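Local coordinates for protein Abbfa_003403 (Acinetobacter baumannii, PDB 4ZXH) that acts as a four-domain nonribosomal peptide synthetase, probably activating an amino acid, condensing it with an acyl partner and releasing the product through its thioesterase, at residues Val212-Leu217 with Ser271-Leu276; Leu258-Phe263 with Leu276-Pro281; Asn299-His304 with Gln326-Gln331; Met305-Asp310 with Arg314-Gln319. All coordinates share one frame; numbering follows the deposited sequence.

Overall arrangement
All four contacts lie in the condensation domain and gather round one antiparallel strand pair, 275-279 with 302-306. Contacts 1 and 2 share L276 and the first of these strands: contact 2 packs it on helix 255-271, while contact 1, only partly buried, closes the far end of that helix with a loop. Contacts 3 and 4 both join strand 302-306 to helix 313-329, and contact 4 is nested inside the loop that contact 3 closes. Contacts 2 and 4 are buried and meet through hydrocarbon; contact 3, also largely buried, adds an asparagine bond and a threonine turned to the phosphopantetheine. Contact 1 is a van der Waals touch of serine and isoleucine, without polar bonds between its segments.

Contact 1 (Val212-Leu217 with Ser271-Leu276); sequences VHSIPL and SNENNL
The C-terminal end of helix 255-271 in the condensation domain is where S271 meets the loop residues S214 and I215. The touching is done by the methylene of S271: its CB lies 3.2 Å from S214 O, and the same carbon sits 4.0 Å from CG1 of I215. The hydroxyl is engaged elsewhere, because a chi1 of 60° turns OG back over the helix to bond the carbonyl of L267. A small serine therefore suits this place, paying for its own polarity while letting the loop come close. I215 also packs on L267, one helical turn earlier. Beyond S271 the helix is left at N272, whose positive phi swings the chain round toward strand 275-279, and E273 turns its carboxylate to the S214 side, with OE1 4.3 Å from S214 OG. The loop keeps its shape through H213: ND1 accepts the N-H of I215 at 3.0 Å, the donor lying in the ring plane, and NE2 bonds D402. With ND1 used as an acceptor, the proton of a neutral imidazole would sit on NE2, facing D402, whose charge would probably stabilise that tautomer. The chemistry implies a join made by van der Waals contact, the S271 hydroxyl and H213 imidazole bonding elsewhere.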
# COMPACT_ATOMS: atom_id res chain seq x y z
N VAL A 212 2.02 -3.95 10.49
CA VAL A 212 0.59 -4.11 10.25
C VAL A 212 0.16 -5.54 10.60
O VAL A 212 0.97 -6.47 10.54
CB VAL A 212 0.22 -3.77 8.77
CG1 VAL A 212 0.98 -4.64 7.79
CG2 VAL A 212 -1.25 -3.91 8.53
N HIS A 213 -1.10 -5.70 11.00
CA HIS A 213 -1.63 -7.02 11.34
C HIS A 213 -1.76 -7.86 10.08
O HIS A 213 -1.65 -7.35 8.98
CB HIS A 213 -3.00 -6.89 11.99
CG HIS A 213 -4.04 -6.35 11.07
ND1 HIS A 213 -4.65 -7.11 10.10
CD2 HIS A 213 -4.56 -5.10 10.96
CE1 HIS A 213 -5.52 -6.36 9.44
NE2 HIS A 213 -5.48 -5.14 9.94
N SER A 214 -2.04 -9.14 10.25
CA SER A 214 -2.09 -10.03 9.10
C SER A 214 -3.43 -10.73 9.05
O SER A 214 -3.51 -11.92 8.73
CB SER A 214 -0.96 -11.05 9.16
OG SER A 214 0.28 -10.43 9.47
N ILE A 215 -4.48 -10.00 9.37
CA ILE A 215 -5.82 -10.51 9.18
C ILE A 215 -6.19 -10.44 7.70
O ILE A 215 -6.04 -9.40 7.07
CB ILE A 215 -6.84 -9.72 10.00
CG1 ILE A 215 -6.55 -9.92 11.49
CG2 ILE A 215 -8.26 -10.19 9.69
CD1 ILE A 215 -7.34 -9.00 12.38
N PRO A 216 -6.65 -11.57 7.14
CA PRO A 216 -7.05 -11.57 5.72
C PRO A 216 -8.15 -10.54 5.42
O PRO A 216 -9.18 -10.51 6.11
CB PRO A 216 -7.56 -13.00 5.50
CG PRO A 216 -6.94 -13.79 6.59
CD PRO A 216 -6.87 -12.87 7.77
N LEU A 217 -7.91 -9.71 4.41
CA LEU A 217 -8.87 -8.70 4.02
C LEU A 217 -9.75 -9.22 2.90
O LEU A 217 -9.37 -10.16 2.20
CB LEU A 217 -8.18 -7.42 3.59
CG LEU A 217 -7.10 -6.87 4.51
CD1 LEU A 217 -6.58 -5.54 3.97
CD2 LEU A 217 -7.61 -6.74 5.94
N SER A 271 -5.66 -14.78 12.05
CA SER A 271 -4.46 -14.41 11.29
C SER A 271 -3.31 -15.41 11.43
O SER A 271 -2.33 -15.33 10.70
CB SER A 271 -3.98 -13.02 11.72
OG SER A 271 -3.67 -12.99 13.10
N ASN A 272 -3.45 -16.36 12.35
CA ASN A 272 -2.37 -17.28 12.71
C ASN A 272 -1.05 -16.57 13.00
O ASN A 272 0.02 -17.06 12.67
CB ASN A 272 -2.15 -18.32 11.62
CG ASN A 272 -1.41 -19.54 12.12
OD1 ASN A 272 -1.69 -20.03 13.23
ND2 ASN A 272 -0.43 -20.00 11.35
N GLU A 273 -1.15 -15.42 13.63
CA GLU A 273 0.01 -14.63 14.01
C GLU A 273 0.15 -14.60 15.54
O GLU A 273 -0.84 -14.59 16.25
CB GLU A 273 -0.10 -13.22 13.45
CG GLU A 273 1.16 -12.41 13.62
CD GLU A 273 2.33 -12.98 12.84
OE1 GLU A 273 2.09 -13.61 11.78
OE2 GLU A 273 3.47 -12.81 13.31
N ASN A 274 1.39 -14.59 16.03
CA ASN A 274 1.65 -14.61 17.46
C ASN A 274 1.85 -13.21 18.01
O ASN A 274 1.64 -12.96 19.20
CB ASN A 274 2.89 -15.46 17.75
CG ASN A 274 2.75 -16.89 17.27
OD1 ASN A 274 1.67 -17.48 17.35
ND2 ASN A 274 3.83 -17.45 16.73
N ASN A 275 2.27 -12.29 17.16
CA ASN A 275 2.51 -10.93 17.59
C ASN A 275 1.37 -10.02 17.15
O ASN A 275 1.22 -9.71 15.96
CB ASN A 275 3.85 -10.43 17.07
CG ASN A 275 5.04 -11.09 17.76
OD1 ASN A 275 5.79 -11.86 17.15
ND2 ASN A 275 5.22 -10.78 19.04
N LEU A 276 0.55 -9.63 18.11
CA LEU A 276 -0.62 -8.81 17.84
C LEU A 276 -0.60 -7.53 18.66
O LEU A 276 -0.23 -7.57 19.84
CB LEU A 276 -1.89 -9.58 18.14
CG LEU A 276 -1.98 -10.97 17.54
CD1 LEU A 276 -2.95 -11.83 18.36
CD2 LEU A 276 -2.43 -10.85 16.11

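Contact 2 (Leu258-Phe263 with Leu276-Pro281); sequences LVLSGF and LVIATP
I278 of strand 275-279 meets L260 and F263 of helix 255-271 in a buried, wholly apolar helix-on-strand contact inside the condensation domain. One methyl group does most of the work. CD1 of I278 reaches CD2 of F263 at 3.6 Å and CD1 of L260 at 4.0 Å, so one methyl touches both helix side chains, while its other branch, CG2, lies 4.1 Å from CD1 of L260. The leucine and isoleucine slide past each other in opposite directions, whereas the phenylalanine meets the isoleucine obliquely, the methyl near the CG-CD2 side of the ring. CG of F263 is swung away from the backbone N (chi1 -157°), which carries the ring out toward the strand even though its CB does not point there. L260, F263, Y264 and L267 form one apolar face of the helix, and I278 touches all four. Condensation domains have the chloramphenicol acetyltransferase-like fold, and here helix 255-271 packs on the strand pair 275-279/302-306: L276 and I278 of the strand, and T280 just beyond it, point toward the helix, and T280 touches F256. S261 points away, its OG bonded to G257 O, small enough for helix 313-329 to come close through T317 and V320. Beyond the strand P281 touches the 4'-phosphopantetheine, and the side chain of I278 lies about 8 Å from it.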
# COMPACT_ATOMS: atom_id res chain seq x y z
N LEU A 258 -10.81 -9.62 30.71
CA LEU A 258 -11.23 -10.91 30.20
C LEU A 258 -11.60 -10.81 28.73
O LEU A 258 -11.19 -11.63 27.92
CB LEU A 258 -12.41 -11.44 31.01
CG LEU A 258 -12.89 -12.87 30.73
CD1 LEU A 258 -11.75 -13.84 30.82
CD2 LEU A 258 -13.98 -13.24 31.73
N VAL A 259 -12.37 -9.78 28.40
CA VAL A 259 -12.86 -9.64 27.04
C VAL A 259 -11.71 -9.27 26.13
O VAL A 259 -11.68 -9.65 24.96
CB VAL A 259 -13.99 -8.60 26.98
CG1 VAL A 259 -14.41 -8.32 25.53
CG2 VAL A 259 -15.18 -9.05 27.82
N LEU A 260 -10.75 -8.52 26.65
CA LEU A 260 -9.60 -8.15 25.84
C LEU A 260 -8.83 -9.43 25.48
O LEU A 260 -8.47 -9.63 24.33
CB LEU A 260 -8.70 -7.15 26.57
CG LEU A 260 -7.41 -6.77 25.85
CD1 LEU A 260 -7.75 -6.12 24.53
CD2 LEU A 260 -6.54 -5.86 26.69
N SER A 261 -8.63 -10.29 26.48
CA SER A 261 -8.02 -11.60 26.25
C SER A 261 -8.73 -12.38 25.15
O SER A 261 -8.10 -12.93 24.25
CB SER A 261 -8.01 -12.42 27.54
OG SER A 261 -7.13 -11.85 28.47
N GLY A 262 -10.06 -12.42 25.24
CA GLY A 262 -10.87 -13.02 24.20
C GLY A 262 -10.59 -12.42 22.83
O GLY A 262 -10.54 -13.15 21.84
N PHE A 263 -10.38 -11.11 22.77
CA PHE A 263 -10.17 -10.44 21.49
C PHE A 263 -8.85 -10.84 20.84
O PHE A 263 -8.82 -11.15 19.65
CB PHE A 263 -10.24 -8.92 21.67
CG PHE A 263 -10.58 -8.18 20.41
CD1 PHE A 263 -11.24 -8.82 19.38
CD2 PHE A 263 -10.28 -6.83 20.28
CE1 PHE A 263 -11.57 -8.15 18.22
CE2 PHE A 263 -10.62 -6.15 19.11
CZ PHE A 263 -11.26 -6.82 18.08
N LEU A 276 0.55 -9.63 18.11
CA LEU A 276 -0.62 -8.81 17.84
C LEU A 276 -0.60 -7.53 18.66
O LEU A 276 -0.23 -7.57 19.84
CB LEU A 276 -1.89 -9.58 18.14
CG LEU A 276 -1.98 -10.97 17.54
CD1 LEU A 276 -2.95 -11.83 18.36
CD2 LEU A 276 -2.43 -10.85 16.11
N VAL A 277 -1.01 -6.42 18.05
CA VAL A 277 -1.17 -5.17 18.80
C VAL A 277 -2.63 -4.71 18.83
O VAL A 277 -3.30 -4.70 17.81
CB VAL A 277 -0.32 -4.05 18.21
CG1 VAL A 277 -0.49 -2.78 19.01
CG2 VAL A 277 1.13 -4.45 18.20
N ILE A 278 -3.10 -4.33 20.02
CA ILE A 278 -4.44 -3.76 20.18
C ILE A 278 -4.38 -2.43 20.93
O ILE A 278 -3.83 -2.37 22.04
CB ILE A 278 -5.37 -4.72 20.93
CG1 ILE A 278 -5.59 -6.00 20.14
CG2 ILE A 278 -6.71 -4.06 21.19
CD1 ILE A 278 -6.66 -6.88 20.73
N ALA A 279 -4.96 -1.38 20.36
CA ALA A 279 -5.00 -0.07 21.01
C ALA A 279 -6.15 -0.00 22.00
O ALA A 279 -7.23 -0.49 21.69
CB ALA A 279 -5.12 1.06 19.97
N THR A 280 -5.91 0.60 23.17
CA THR A 280 -6.95 0.81 24.19
C THR A 280 -6.92 2.19 24.84
O THR A 280 -6.12 2.43 25.73
CB THR A 280 -6.86 -0.18 25.35
OG1 THR A 280 -6.72 -1.52 24.86
CG2 THR A 280 -8.12 -0.09 26.19
N PRO A 281 -7.78 3.09 24.40
CA PRO A 281 -8.05 4.37 25.06
C PRO A 281 -8.19 4.29 26.57
O PRO A 281 -8.86 3.38 27.07
CB PRO A 281 -9.38 4.78 24.45
CG PRO A 281 -9.27 4.29 23.04
CD PRO A 281 -8.47 3.00 23.10

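Contact 3 (Asn299-His304 with Gln326-Gln331); sequences NTIAIH and QSLKHQ. With PNS (4'-phosphopantetheine), chain B.
I301 and I303 run past Q331 and S327 in the reverse chain direction, with CA atoms 7.0 Å apart for I301 and Q331 and 7.6 Å for I303 and S327, so 299-304 lies along the end of helix 313-329. Odd-numbered residues meet the helix. CD1 of I303 rests against S327, 3.7 Å from its CB; a serine fits this close approach because its OG is occupied with the Q323 carbonyl. I301 crosses L328 at about a right angle, CD1 to CD2 at 3.9 Å. Its CG1 stands between backbone N and carbonyl carbon (chi1 59°), which sends the long branch to the leucine. N299 supplies the polar link: ND2 donates to Q331 O at 3.2 Å, bent to 142° and tilted from the carbonyl plane. The same ND2 also bonds I333 O and OD1 takes F335 N, so bonds at both ends of the amide limit its rotation and tie down the chain after the helix. T300 faces the other way, its OG1 making a weak bond to O40 of the 4'-phosphopantetheine, which S1008, R346 and N351 also hold. A loop running into strand 302-306 beside the pantetheine arm is consistent with the pantetheine tunnel of a condensation domain.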
# COMPACT_ATOMS: atom_id res chain seq x y z
N ASN A 299 -6.34 9.17 26.16
CA ASN A 299 -5.08 8.80 25.52
C ASN A 299 -5.05 7.34 25.04
O ASN A 299 -5.41 6.42 25.77
CB ASN A 299 -3.90 9.05 26.46
CG ASN A 299 -2.55 8.94 25.76
OD1 ASN A 299 -2.38 9.36 24.60
ND2 ASN A 299 -1.57 8.37 26.47
N THR A 300 -4.63 7.13 23.81
CA THR A 300 -4.51 5.78 23.29
C THR A 300 -3.26 5.12 23.88
O THR A 300 -2.22 5.76 24.01
CB THR A 300 -4.43 5.79 21.74
OG1 THR A 300 -5.60 6.41 21.19
CG2 THR A 300 -4.32 4.38 21.18
N ILE A 301 -3.37 3.85 24.27
CA ILE A 301 -2.16 3.05 24.49
C ILE A 301 -2.19 1.79 23.62
O ILE A 301 -3.26 1.22 23.41
CB ILE A 301 -1.96 2.64 25.96
CG1 ILE A 301 -3.14 1.83 26.48
CG2 ILE A 301 -1.66 3.84 26.83
CD1 ILE A 301 -3.01 1.44 27.95
N ALA A 302 -1.02 1.38 23.14
CA ALA A 302 -0.89 0.16 22.34
C ALA A 302 -0.33 -1.02 23.15
O ALA A 302 0.80 -0.98 23.64
CB ALA A 302 -0.02 0.43 21.12
N ILE A 303 -1.13 -2.07 23.29
CA ILE A 303 -0.69 -3.28 23.98
C ILE A 303 -0.26 -4.33 22.98
O ILE A 303 -1.08 -4.90 22.25
CB ILE A 303 -1.79 -3.87 24.87
CG1 ILE A 303 -2.41 -2.80 25.77
CG2 ILE A 303 -1.23 -5.00 25.67
CD1 ILE A 303 -1.40 -2.09 26.60
N HIS A 304 1.04 -4.60 22.93
CA HIS A 304 1.58 -5.62 22.04
C HIS A 304 1.80 -6.90 22.83
O HIS A 304 2.63 -6.93 23.75
CB HIS A 304 2.88 -5.11 21.39
CG HIS A 304 3.66 -6.17 20.68
ND1 HIS A 304 5.04 -6.13 20.58
CD2 HIS A 304 3.28 -7.30 20.04
CE1 HIS A 304 5.46 -7.18 19.91
NE2 HIS A 304 4.42 -7.91 19.57
N GLN A 326 0.86 -3.25 34.11
CA GLN A 326 2.14 -2.57 33.95
C GLN A 326 1.99 -1.38 32.99
O GLN A 326 2.49 -0.29 33.26
CB GLN A 326 3.23 -3.53 33.44
CG GLN A 326 3.60 -4.62 34.43
CD GLN A 326 4.21 -4.08 35.72
OE1 GLN A 326 5.12 -3.25 35.69
NE2 GLN A 326 3.70 -4.55 36.86
N SER A 327 1.26 -1.59 31.90
CA SER A 327 1.12 -0.57 30.88
C SER A 327 0.36 0.65 31.41
O SER A 327 0.65 1.78 31.02
CB SER A 327 0.42 -1.14 29.64
OG SER A 327 1.21 -2.12 28.98
N LEU A 328 -0.60 0.43 32.31
CA LEU A 328 -1.37 1.54 32.88
C LEU A 328 -0.51 2.42 33.80
O LEU A 328 -0.83 3.58 34.01
CB LEU A 328 -2.60 1.04 33.65
CG LEU A 328 -3.65 0.32 32.78
CD1 LEU A 328 -4.78 -0.25 33.61
CD2 LEU A 328 -4.18 1.21 31.67
N LYS A 329 0.58 1.87 34.34
CA LYS A 329 1.56 2.68 35.08
C LYS A 329 2.13 3.81 34.21
O LYS A 329 2.35 4.92 34.68
CB LYS A 329 2.72 1.81 35.59
CG LYS A 329 2.39 0.82 36.73
CD LYS A 329 3.66 0.09 37.20
CE LYS A 329 3.40 -0.91 38.34
NZ LYS A 329 4.67 -1.60 38.76
N HIS A 330 2.35 3.53 32.93
CA HIS A 330 3.03 4.48 32.07
C HIS A 330 2.09 5.13 31.08
O HIS A 330 2.48 5.44 29.95
CB HIS A 330 4.16 3.78 31.33
CG HIS A 330 5.08 3.02 32.23
ND1 HIS A 330 6.03 3.63 33.02
CD2 HIS A 330 5.16 1.69 32.50
CE1 HIS A 330 6.67 2.71 33.72
NE2 HIS A 330 6.17 1.53 33.42
N GLN A 331 0.84 5.35 31.49
CA GLN A 331 -0.18 5.85 30.58
C GLN A 331 -0.08 7.36 30.40
O GLN A 331 -0.78 7.92 29.56
CB GLN A 331 -1.56 5.49 31.09
CG GLN A 331 -2.07 6.44 32.14
CD GLN A 331 -3.34 5.97 32.78
OE1 GLN A 331 -3.39 4.88 33.36
NE2 GLN A 331 -4.41 6.76 32.64
O23 PNS B . 2.63 10.07 12.07
P24 PNS B . 2.76 11.15 13.12
O25 PNS B . 4.10 11.34 13.79
O27 PNS B . 1.69 10.74 14.26
C28 PNS B . 0.32 10.54 13.93
C29 PNS B . -0.45 10.24 15.20
C30 PNS B . -0.21 11.44 16.12
C31 PNS B . 0.09 8.96 15.83
C32 PNS B . -1.93 10.04 14.86
O33 PNS B . -2.00 9.18 13.71
C34 PNS B . -2.69 9.46 16.04
O35 PNS B . -2.78 10.06 17.12
N36 PNS B . -3.27 8.28 15.90
C37 PNS B . -4.01 7.65 16.98
C38 PNS B . -5.45 7.44 16.49
C39 PNS B . -6.39 7.55 17.65
O40 PNS B . -6.19 8.36 18.54
N41 PNS B . -7.41 6.71 17.60
C42 PNS B . -8.50 6.56 18.54
C43 PNS B . -9.11 5.25 18.10
S44 PNS B . -8.44 3.96 19.16

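Contact 4 (Met305-Asp310 with Arg314-Gln319)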
# COMPACT_ATOMS: atom_id res chain seq x y z
N MET A 305 1.02 -7.94 22.50
CA MET A 305 1.10 -9.25 23.16
C MET A 305 1.84 -10.24 22.29
O MET A 305 1.60 -10.33 21.09
CB MET A 305 -0.30 -9.82 23.46
CG MET A 305 -1.14 -9.09 24.51
SD MET A 305 -0.55 -9.28 26.19
CE MET A 305 -0.26 -11.05 26.23
N ASP A 306 2.73 -11.02 22.89
CA ASP A 306 3.27 -12.16 22.18
C ASP A 306 2.49 -13.38 22.62
O ASP A 306 2.70 -13.88 23.72
CB ASP A 306 4.77 -12.33 22.45
CG ASP A 306 5.44 -13.29 21.48
OD1 ASP A 306 4.72 -14.01 20.76
OD2 ASP A 306 6.68 -13.31 21.42
N ILE A 307 1.55 -13.82 21.78
CA ILE A 307 0.76 -15.02 22.07
C ILE A 307 1.62 -16.26 22.11
O ILE A 307 2.39 -16.52 21.18
CB ILE A 307 -0.33 -15.29 21.03
CG1 ILE A 307 -1.14 -14.03 20.75
CG2 ILE A 307 -1.25 -16.42 21.50
CD1 ILE A 307 -1.84 -13.53 21.93
N ASP A 308 1.48 -17.02 23.19
CA ASP A 308 2.04 -18.36 23.29
C ASP A 308 0.89 -19.37 23.26
O ASP A 308 0.20 -19.55 24.26
CB ASP A 308 2.87 -18.48 24.57
CG ASP A 308 3.45 -19.86 24.78
OD1 ASP A 308 3.55 -20.66 23.82
OD2 ASP A 308 3.82 -20.15 25.94
N ALA A 309 0.68 -20.03 22.12
CA ALA A 309 -0.46 -20.95 21.94
C ALA A 309 -0.48 -22.10 22.95
O ALA A 309 -1.49 -22.80 23.09
CB ALA A 309 -0.46 -21.51 20.52
N ASP A 310 0.63 -22.29 23.64
CA ASP A 310 0.79 -23.37 24.60
C ASP A 310 0.14 -23.00 25.93
O ASP A 310 -0.22 -23.87 26.71
CB ASP A 310 2.28 -23.70 24.77
CG ASP A 310 2.52 -24.99 25.51
OD1 ASP A 310 1.60 -25.84 25.58
OD2 ASP A 310 3.64 -25.17 26.03
N ARG A 314 -6.63 -19.58 31.06
CA ARG A 314 -6.45 -19.00 32.39
C ARG A 314 -5.12 -18.29 32.42
O ARG A 314 -5.04 -17.08 32.66
CB ARG A 314 -6.51 -20.07 33.48
CG ARG A 314 -6.15 -19.55 34.87
CD ARG A 314 -6.18 -20.65 35.93
NE ARG A 314 -7.46 -21.37 35.95
CZ ARG A 314 -8.46 -21.12 36.78
NH1 ARG A 314 -8.37 -20.15 37.69
NH2 ARG A 314 -9.58 -21.84 36.71
N GLN A 315 -4.06 -19.04 32.16
CA GLN A 315 -2.72 -18.51 32.17
C GLN A 315 -2.60 -17.27 31.28
O GLN A 315 -2.13 -16.23 31.73
CB GLN A 315 -1.73 -19.59 31.73
CG GLN A 315 -1.64 -20.75 32.71
CD GLN A 315 -0.71 -21.84 32.22
OE1 GLN A 315 -0.57 -22.06 31.01
NE2 GLN A 315 -0.05 -22.53 33.15
N PHE A 316 -3.05 -17.38 30.04
CA PHE A 316 -2.96 -16.28 29.09
C PHE A 316 -3.80 -15.05 29.50
O PHE A 316 -3.36 -13.91 29.33
CB PHE A 316 -3.39 -16.75 27.70
CG PHE A 316 -3.47 -15.64 26.70
CD1 PHE A 316 -2.32 -15.10 26.16
CD2 PHE A 316 -4.70 -15.13 26.31
CE1 PHE A 316 -2.39 -14.07 25.25
CE2 PHE A 316 -4.78 -14.10 25.39
CZ PHE A 316 -3.62 -13.57 24.86
N THR A 317 -5.01 -15.27 30.00
CA THR A 317 -5.82 -14.17 30.50
C THR A 317 -5.07 -13.42 31.61
O THR A 317 -5.05 -12.19 31.64
CB THR A 317 -7.17 -14.63 31.05
OG1 THR A 317 -7.89 -15.33 30.02
CG2 THR A 317 -7.98 -13.45 31.48
N GLN A 318 -4.43 -14.17 32.51
CA GLN A 318 -3.62 -13.56 33.57
C GLN A 318 -2.43 -12.79 32.98
O GLN A 318 -2.08 -11.70 33.46
CB GLN A 318 -3.14 -14.63 34.57
CG GLN A 318 -4.28 -15.29 35.36
CD GLN A 318 -3.79 -16.27 36.42
OE1 GLN A 318 -2.99 -17.17 36.14
NE2 GLN A 318 -4.30 -16.12 37.64
N GLN A 319 -1.84 -13.34 31.93
CA GLN A 319 -0.72 -12.72 31.23
C GLN A 319 -1.12 -11.33 30.69
O GLN A 319 -0.34 -10.38 30.75
CB GLN A 319 -0.24 -13.65 30.10
CG GLN A 319 0.90 -13.17 29.22
CD GLN A 319 1.50 -14.30 28.36
OE1 GLN A 319 1.41 -15.49 28.72
NE2 GLN A 319 2.10 -13.93 27.21
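F316 and Q319, one turn apart on helix 313-329, receive M305 of strand 302-306 and I307 just beyond it. At the start of 314-319, R314 takes no part, its guanidinium forming a salt bridge with E450. Q315, exposed, has its backbone N bonded to the hydroxyl of T312 near the helix start, and its carbonyl takes the N-H of Q319 at 2.9 Å.

F316 is the apolar centre. CG lies opposite the backbone N (chi1 174°), projecting the ring to the strand side, where its CE1 and CZ each lie 3.4 Å from CD1 of I307. CE1 is also 3.8 Å from CE of M305, so two methyl groups gather at the far end of one ring, both approaching obliquely. The long, flat phenylalanine suits the place because its ring reaches from the helix to two methyl groups of the other segment.

T317 turns to another side, its OG1 bonded to L313 O, and touches L258 and S261. Q319 is stretched out, its hydrocarbon part serving as an apolar wall: CG is 3.8 Å from CE of M305, whose chain folds at chi2 (-71°) and at chi3 to bring the methyl there. The amide end reaches toward the backbone, with NE2 3.5 Å from D306 O.

The helix thus covers the end of strand 302-306, itself paired with strand 275-279 through M305 and L276. Helix 255-271 also packs here, Y264 touching M305 and V265 touching F316, while I453 packs on the F316 side chain.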